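Long-range contacts in putative nuclease YbcO (Escherichia coli K-12, PDB 3G27), which probably acts as a nuclease and binds a zinc ion within a small compact domain: residues A[13-18]-A[49-54]; A[29-34]-A[56-61]. All blocks are in the same frame, centred on the assembly; numbering follows the deposited sequence. Where two conformers were deposited one is given.

Interaction 1 (A[13-18]-A[49-54]); sequences CQVRIP and IATIAC. With ZN (zinc ion), chain B.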
ATOM      1  N   CYS A  13      -3.765  15.589   2.141  1.00 34.45           N
ATOM      2  CA  CYS A  13      -3.988  14.436   1.272  1.00 32.66           C
ATOM      3  C   CYS A  13      -2.668  13.729   1.048  1.00 32.16           C
ATOM      4  O   CYS A  13      -1.679  14.366   0.725  1.00 30.96           O
ATOM      5  CB  CYS A  13      -4.557  14.892  -0.072  1.00 32.44           C
ATOM      6  SG  CYS A  13      -5.006  13.581  -1.205  1.00 30.09           S
ATOM      7  N   GLN A  14      -2.664  12.411   1.233  1.00 31.93           N
ATOM      8  CA  GLN A  14      -1.488  11.587   0.966  1.00 31.42           C
ATOM      9  C   GLN A  14      -1.547  10.883  -0.383  1.00 30.93           C
ATOM     10  O   GLN A  14      -0.586  10.232  -0.756  1.00 29.57           O
ATOM     11  CB  GLN A  14      -1.301  10.563   2.077  1.00 31.98           C
ATOM     12  CG  GLN A  14      -1.075  11.176   3.440  1.00 32.11           C
ATOM     13  CD  GLN A  14       0.172  12.066   3.457  1.00 34.89           C
ATOM     14  OE1 GLN A  14       1.262  11.620   3.114  1.00 36.16           O
ATOM     15  NE2 GLN A  14       0.001  13.336   3.834  1.00 33.06           N
ATOM     16  N   VAL A  15      -2.659  11.024  -1.114  1.00 31.31           N
ATOM     17  CA  VAL A  15      -2.838  10.338  -2.415  1.00 31.58           C
ATOM     18  C   VAL A  15      -2.247  11.230  -3.507  1.00 32.35           C
ATOM     19  O   VAL A  15      -1.425  10.797  -4.308  1.00 33.07           O
ATOM     20  CB  VAL A  15      -4.330  10.062  -2.744  1.00 31.05           C
ATOM     21  CG1 VAL A  15      -4.465   9.472  -4.131  1.00 31.16           C
ATOM     22  CG2 VAL A  15      -4.970   9.151  -1.727  1.00 30.33           C
ATOM     23  N   ARG A  16      -2.695  12.480  -3.536  0.50 32.30           N
ATOM     24  CA  ARG A  16      -2.122  13.510  -4.404  0.50 32.95           C
ATOM     25  C   ARG A  16      -1.998  13.127  -5.882  0.50 32.78           C
ATOM     26  O   ARG A  16      -0.921  13.270  -6.468  0.50 32.80           O
ATOM     27  CB  ARG A  16      -0.748  13.929  -3.869  0.50 33.18           C
ATOM     28  CG  ARG A  16      -0.646  13.903  -2.340  0.50 34.96           C
ATOM     29  CD  ARG A  16       0.480  14.795  -1.842  0.50 38.41           C
ATOM     30  NE  ARG A  16       1.008  14.384  -0.543  0.50 40.82           N
ATOM     31  CZ  ARG A  16       2.133  13.697  -0.392  0.50 43.31           C
ATOM     32  NH1 ARG A  16       2.556  13.369   0.821  0.50 44.79           N
ATOM     33  NH2 ARG A  16       2.837  13.343  -1.462  0.50 44.83           N
ATOM     34  N   ILE A  17      -3.094  12.672  -6.492  1.00 32.48           N
ATOM     35  CA  ILE A  17      -3.102  12.415  -7.925  1.00 31.95           C
ATOM     36  C   ILE A  17      -2.987  13.775  -8.614  1.00 31.07           C
ATOM     37  O   ILE A  17      -3.802  14.689  -8.371  1.00 31.87           O
ATOM     38  CB  ILE A  17      -4.377  11.692  -8.406  1.00 31.85           C
ATOM     39  CG1 ILE A  17      -4.500  10.325  -7.738  1.00 32.96           C
ATOM     40  CG2 ILE A  17      -4.332  11.551  -9.922  1.00 31.53           C
ATOM     41  CD1 ILE A  17      -5.835   9.650  -7.886  1.00 30.28           C
ATOM     42  N   PRO A  18      -1.976  13.940  -9.466  1.00 30.42           N
ATOM     43  CA  PRO A  18      -1.860  15.238 -10.106  1.00 30.14           C
ATOM     44  C   PRO A  18      -3.123  15.661 -10.839  1.00 29.70           C
ATOM     45  O   PRO A  18      -3.769  14.846 -11.465  1.00 29.27           O
ATOM     46  CB  PRO A  18      -0.706  15.036 -11.091  1.00 30.51           C
ATOM     47  CG  PRO A  18       0.132  13.959 -10.453  1.00 29.83           C
ATOM     48  CD  PRO A  18      -0.848  13.049  -9.825  1.00 30.29           C
ATOM     49  N   ILE A  49      -6.211  -0.158   6.668  1.00 32.39           N
ATOM     50  CA  ILE A  49      -6.105  -0.313   5.223  1.00 31.59           C
ATOM     51  C   ILE A  49      -6.871   0.838   4.550  1.00 31.05           C
ATOM     52  O   ILE A  49      -7.880   0.653   3.867  1.00 30.19           O
ATOM     53  CB  ILE A  49      -6.580  -1.724   4.772  1.00 31.32           C
ATOM     54  CG1 ILE A  49      -5.607  -2.819   5.244  1.00 31.73           C
ATOM     55  CG2 ILE A  49      -6.623  -1.817   3.247  1.00 30.46           C
ATOM     56  CD1 ILE A  49      -5.349  -2.888   6.692  1.00 31.47           C
ATOM     57  N   ALA A  50      -6.350   2.038   4.770  1.00 30.84           N
ATOM     58  CA  ALA A  50      -6.989   3.280   4.343  1.00 30.96           C
ATOM     59  C   ALA A  50      -5.917   4.371   4.195  1.00 30.61           C
ATOM     60  O   ALA A  50      -4.810   4.245   4.740  1.00 30.50           O
ATOM     61  CB  ALA A  50      -8.062   3.713   5.349  1.00 30.08           C
ATOM     62  N   THR A  51      -6.256   5.403   3.426  1.00 30.24           N
ATOM     63  CA  THR A  51      -5.410   6.582   3.240  1.00 29.82           C
ATOM     64  C   THR A  51      -6.190   7.860   3.524  1.00 29.47           C
ATOM     65  O   THR A  51      -7.396   7.904   3.351  1.00 29.49           O
ATOM     66  CB  THR A  51      -4.839   6.648   1.800  1.00 30.31           C
ATOM     67  OG1 THR A  51      -3.921   7.747   1.699  1.00 29.29           O
ATOM     68  CG2 THR A  51      -5.964   6.772   0.732  1.00 28.46           C
ATOM     69  N   ILE A  52      -5.472   8.895   3.976  1.00 29.38           N
ATOM     70  CA  ILE A  52      -5.987  10.261   4.057  1.00 28.48           C
ATOM     71  C   ILE A  52      -6.101  10.687   2.601  1.00 27.90           C
ATOM     72  O   ILE A  52      -5.143  10.550   1.831  1.00 26.57           O
ATOM     73  CB  ILE A  52      -4.993  11.247   4.777  1.00 28.72           C
ATOM     74  CG1 ILE A  52      -4.553  10.736   6.173  1.00 29.42           C
ATOM     75  CG2 ILE A  52      -5.602  12.594   4.938  1.00 29.32           C
ATOM     76  CD1 ILE A  52      -3.281  11.422   6.711  1.00 26.64           C
ATOM     77  N   ALA A  53      -7.261  11.184   2.217  1.00 27.73           N
ATOM     78  CA  ALA A  53      -7.488  11.579   0.848  1.00 27.96           C
ATOM     79  C   ALA A  53      -8.406  12.781   0.879  1.00 28.02           C
ATOM     80  O   ALA A  53      -9.349  12.801   1.656  1.00 27.94           O
ATOM     81  CB  ALA A  53      -8.133  10.412   0.069  1.00 27.89           C
ATOM     82  N   CYS A  54      -8.103  13.782   0.054  1.00 28.61           N
ATOM     83  CA  CYS A  54      -9.002  14.910  -0.206  1.00 28.85           C
ATOM     84  C   CYS A  54     -10.198  14.412  -0.976  1.00 28.81           C
ATOM     85  O   CYS A  54     -10.165  13.316  -1.510  1.00 30.11           O
ATOM     86  CB  CYS A  54      -8.323  15.991  -1.033  1.00 29.22           C
ATOM     87  SG  CYS A  54      -8.014  15.547  -2.796  1.00 29.65           S
TER
HETATM   88 ZN    ZN B  97      -5.863  14.695  -3.131  1.00 38.54          ZN

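Interaction 2 (A[29-34]-A[56-61]); sequences VLAHIR and ACHDEI. With ZN (zinc ion), chain B.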
ATOM      1  N   VAL A  29     -10.505  13.015   4.200  1.00 31.30           N
ATOM      2  CA  VAL A  29     -11.119  11.977   5.028  1.00 30.96           C
ATOM      3  C   VAL A  29     -10.246  10.718   5.031  1.00 31.06           C
ATOM      4  O   VAL A  29      -9.315  10.600   4.243  1.00 31.79           O
ATOM      5  CB  VAL A  29     -12.541  11.622   4.513  1.00 30.97           C
ATOM      6  CG1 VAL A  29     -13.457  12.873   4.512  1.00 31.30           C
ATOM      7  CG2 VAL A  29     -12.462  11.013   3.117  1.00 29.09           C
ATOM      8  N   LEU A  30     -10.572   9.772   5.903  1.00 30.65           N
ATOM      9  CA  LEU A  30      -9.959   8.448   5.862  1.00 31.18           C
ATOM     10  C   LEU A  30     -10.660   7.612   4.774  1.00 32.05           C
ATOM     11  O   LEU A  30     -11.786   7.198   4.951  1.00 32.43           O
ATOM     12  CB  LEU A  30     -10.055   7.766   7.238  1.00 30.39           C
ATOM     13  CG  LEU A  30      -9.187   6.529   7.382  1.00 29.20           C
ATOM     14  CD1 LEU A  30      -7.746   6.934   7.304  1.00 28.11           C
ATOM     15  CD2 LEU A  30      -9.465   5.836   8.670  1.00 26.98           C
ATOM     16  N   ALA A  31      -9.985   7.401   3.644  1.00 32.82           N
ATOM     17  CA  ALA A  31     -10.542   6.719   2.505  1.00 33.35           C
ATOM     18  C   ALA A  31     -10.024   5.274   2.513  1.00 34.91           C
ATOM     19  O   ALA A  31      -8.836   5.038   2.336  1.00 34.90           O
ATOM     20  CB  ALA A  31     -10.113   7.429   1.232  1.00 32.98           C
ATOM     21  N   HIS A  32     -10.927   4.316   2.708  1.00 36.14           N
ATOM     22  CA  HIS A  32     -10.568   2.914   2.727  1.00 37.23           C
ATOM     23  C   HIS A  32     -10.107   2.405   1.375  1.00 37.90           C
ATOM     24  O   HIS A  32     -10.678   2.745   0.344  1.00 37.43           O
ATOM     25  CB  HIS A  32     -11.758   2.083   3.189  1.00 37.59           C
ATOM     26  CG  HIS A  32     -12.067   2.258   4.632  1.00 39.15           C
ATOM     27  ND1 HIS A  32     -12.912   3.244   5.095  1.00 41.13           N
ATOM     28  CD2 HIS A  32     -11.619   1.595   5.725  1.00 41.66           C
ATOM     29  CE1 HIS A  32     -12.977   3.176   6.414  1.00 42.92           C
ATOM     30  NE2 HIS A  32     -12.199   2.186   6.823  1.00 42.55           N
ATOM     31  N   ILE A  33      -9.070   1.578   1.395  1.00 39.12           N
ATOM     32  CA  ILE A  33      -8.557   0.964   0.194  1.00 40.29           C
ATOM     33  C   ILE A  33      -9.358  -0.317  -0.022  1.00 42.04           C
ATOM     34  O   ILE A  33      -9.552  -1.094   0.907  1.00 41.25           O
ATOM     35  CB  ILE A  33      -7.080   0.603   0.366  1.00 40.38           C
ATOM     36  CG1 ILE A  33      -6.224   1.857   0.615  1.00 40.72           C
ATOM     37  CG2 ILE A  33      -6.584  -0.241  -0.821  1.00 40.55           C
ATOM     38  CD1 ILE A  33      -6.349   2.925  -0.363  1.00 39.60           C
ATOM     39  N   ARG A  34      -9.782  -0.541  -1.258  1.00 44.59           N
ATOM     40  CA  ARG A  34     -10.711  -1.637  -1.604  1.00 46.76           C
ATOM     41  C   ARG A  34     -10.002  -2.896  -2.158  1.00 47.18           C
ATOM     42  O   ARG A  34      -9.224  -2.842  -3.122  1.00 48.29           O
ATOM     43  CB  ARG A  34     -11.769  -1.111  -2.587  1.00 47.56           C
ATOM     44  CG  ARG A  34     -12.125   0.406  -2.336  1.00 51.92           C
ATOM     45  CD  ARG A  34     -13.547   0.810  -2.806  1.00 55.34           C
ATOM     46  NE  ARG A  34     -14.186   1.675  -1.806  1.00 58.44           N
ATOM     47  CZ  ARG A  34     -15.194   1.330  -0.991  1.00 60.92           C
ATOM     48  NH1 ARG A  34     -15.768   0.115  -1.046  1.00 62.16           N
ATOM     49  NH2 ARG A  34     -15.665   2.232  -0.123  1.00 61.51           N
ATOM     50  N   ALA A  56     -11.565  14.971  -3.793  1.00 27.84           N
ATOM     51  CA  ALA A  56     -11.340  14.661  -5.203  1.00 28.35           C
ATOM     52  C   ALA A  56     -10.600  13.359  -5.395  1.00 28.27           C
ATOM     53  O   ALA A  56     -10.963  12.517  -6.202  1.00 27.70           O
ATOM     54  CB  ALA A  56     -10.553  15.794  -5.840  1.00 28.33           C
ATOM     55  N   CYS A  57      -9.520  13.204  -4.659  1.00 29.42           N
ATOM     56  CA  CYS A  57      -8.736  11.969  -4.751  1.00 29.68           C
ATOM     57  C   CYS A  57      -9.540  10.783  -4.248  1.00 29.34           C
ATOM     58  O   CYS A  57      -9.476   9.706  -4.795  1.00 29.54           O
ATOM     59  CB  CYS A  57      -7.427  12.116  -3.968  1.00 29.53           C
ATOM     60  SG  CYS A  57      -6.182  13.060  -4.837  1.00 30.22           S
ATOM     61  N   HIS A  58     -10.349  10.995  -3.214  1.00 29.33           N
ATOM     62  CA  HIS A  58     -11.202   9.948  -2.711  1.00 28.28           C
ATOM     63  C   HIS A  58     -12.155   9.458  -3.806  1.00 27.83           C
ATOM     64  O   HIS A  58     -12.260   8.271  -4.048  1.00 28.00           O
ATOM     65  CB  HIS A  58     -11.974  10.511  -1.536  1.00 28.97           C
ATOM     66  CG  HIS A  58     -12.797   9.516  -0.808  1.00 29.75           C
ATOM     67  ND1 HIS A  58     -13.827   9.890   0.025  1.00 31.80           N
ATOM     68  CD2 HIS A  58     -12.730   8.162  -0.755  1.00 31.59           C
ATOM     69  CE1 HIS A  58     -14.359   8.798   0.561  1.00 31.38           C
ATOM     70  NE2 HIS A  58     -13.715   7.742   0.100  1.00 29.96           N
ATOM     71  N   ASP A  59     -12.854  10.369  -4.476  1.00 26.98           N
ATOM     72  CA  ASP A  59     -13.787   9.978  -5.539  1.00 26.39           C
ATOM     73  C   ASP A  59     -13.081   9.240  -6.675  1.00 25.90           C
ATOM     74  O   ASP A  59     -13.599   8.283  -7.204  1.00 26.30           O
ATOM     75  CB  ASP A  59     -14.524  11.179  -6.062  1.00 26.21           C
ATOM     76  CG  ASP A  59     -15.488  11.778  -5.036  1.00 27.36           C
ATOM     77  OD1 ASP A  59     -15.832  11.072  -4.073  1.00 27.96           O
ATOM     78  OD2 ASP A  59     -15.930  12.953  -5.203  1.00 28.80           O
ATOM     79  N   GLU A  60     -11.869   9.649  -6.988  1.00 26.57           N
ATOM     80  CA  GLU A  60     -11.059   9.011  -8.052  1.00 26.24           C
ATOM     81  C   GLU A  60     -10.545   7.647  -7.669  1.00 26.61           C
ATOM     82  O   GLU A  60     -10.615   6.718  -8.473  1.00 27.12           O
ATOM     83  CB  GLU A  60      -9.888   9.888  -8.443  1.00 25.47           C
ATOM     84  CG  GLU A  60      -9.037   9.387  -9.652  1.00 25.41           C
ATOM     85  CD  GLU A  60      -9.711   9.536 -11.009  1.00 25.73           C
ATOM     86  OE1 GLU A  60     -10.644  10.361 -11.165  1.00 26.79           O
ATOM     87  OE2 GLU A  60      -9.294   8.816 -11.937  1.00 26.91           O
ATOM     88  N   ILE A  61     -10.025   7.499  -6.458  1.00 27.24           N
ATOM     89  CA  ILE A  61      -9.497   6.200  -6.061  1.00 27.75           C
ATOM     90  C   ILE A  61     -10.633   5.177  -5.929  1.00 28.03           C
ATOM     91  O   ILE A  61     -10.414   3.996  -6.158  1.00 27.69           O
ATOM     92  CB  ILE A  61      -8.563   6.242  -4.790  1.00 28.28           C
ATOM     93  CG1 ILE A  61      -9.339   6.557  -3.494  1.00 29.17           C
ATOM     94  CG2 ILE A  61      -7.384   7.177  -5.021  1.00 28.01           C
ATOM     95  CD1 ILE A  61      -8.485   6.429  -2.169  1.00 30.31           C
TER
HETATM   96 ZN    ZN B  97      -5.863  14.695  -3.131  1.00 38.54          ZN
HETATM   97  O   HOH W   1     -12.359   4.696  -0.086  1.00 37.70           O

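Interaction 1 (A[13-18]-A[49-54])
The carbonyl group of I52 is met from above its plane by Q14, whose backbone N lies 3.2 Å from I52 O and 48° out of the plane of that carbonyl. This hydrogen bond ties the loop 13-18 to strand 50-53 beside a four-cysteine zinc site in which C13 and C54 supply two ligands and C21 and C57 the other two. C13 SG sits 2.4 Å from the zinc ion and C54 SG 2.3 Å from it, while their CB atoms rest against each other. The C13 sulphur is gripped further by backbone N-H groups. C54 N donates to C13 SG across the contact at 3.3 Å with a nearly straight bond (171°), and within the loop R16 N donates to the same sulphur, with V15 N adding a weak third bond. Standing anti to its own backbone N (chi1 -175°), C13 SG lies where both the zinc and C54 N reach it. Several N-H donors around a metal-bound sulphur would be expected to draw off some of its negative charge. C54 also caps a backbone N of helix 55-61 with its side chain, joining the metal site to the start of that helix.

Beyond the metal site V15 packs on the strand. It crosses T51 at about a right angle, its CG2 methyl meeting T51 CG2 at 3.6 Å, and the same methyl reaches A53 CB at 3.8 Å. Q14, which also touches T84 and I87 of helix 70-90, runs side by side with I52, both pointing the same way. With CG beside the backbone N, Q14 sets CG 4.0 Å from I52 CD1, while its amide NE2 donates to the backbone O of E12.

Interaction 2 (A[29-34]-A[56-61])
A31 and V29 set their methyl groups against the ring of H58, where the first strand of a beta-hairpin faces the helix that follows the second. This strand-strand-helix order, with the proposed proton acceptor H32 on the first strand, is consistent with the ββα-metal (His-Me finger) nuclease fold. Strand 29-32 and helix 56-61 run almost parallel, their axes 9.4 Å apart and 9° off alignment. V29 and A31 turn their side chains to the helix, and L30 and H32 turn theirs away.

Van der Waals contacts make up most of the interface. A31 CB lies 3.4 Å from H58 CD2, and V29 CG2 lies 3.6 Å from H58 ND1, both approaching the ring obliquely; V29 and H58 cross at about a right angle. With CG anti to its backbone N (chi1 -174°), H58 holds its imidazole against the strand. One turn later the packing is apolar: I61 CD1 reaches A31 CB at 3.9 Å, and I33 CD1 approaches the same I61 methyl more loosely. Helix 70-90 backs this group, with A77 touching both I33 and I61.

Metal binding secures the same helix: C57 SG coordinates the zinc ion at 2.4 Å, next to C13, C21 and C54.

The polar link is a single water. It donates to H32 O at 2.6 Å, bridging the strand to the helix side chain. The H32 imidazole goes elsewhere, its NE2 hydrogen-bonded to D47 OD1. The bridge ends at H58, where the water lies in the ring plane at its edge, weakly bonded 3.3 Å from NE2.

Interactions 1 and 2 have centres 7 Å apart and share a two-stranded antiparallel sheet, strand 50-53 serving interaction 1 and strand 29-32 interaction 2. Backbone bonds between T51 and A31, and between A53 and V29, probably join them directly. Along the chain their segments alternate, 13-18, 29-34, 49-54, 56-61, so neither contact closes before the other begins. Strand 50-53 leads straight into helix 55-61, and the zinc ion is touched by both contacts. The metal therefore holds the early loop and the start of the helix together beside the hairpin that carries the proposed catalytic histidine, so the zinc, probably structural, lies in the same small unit as the putative nuclease centre.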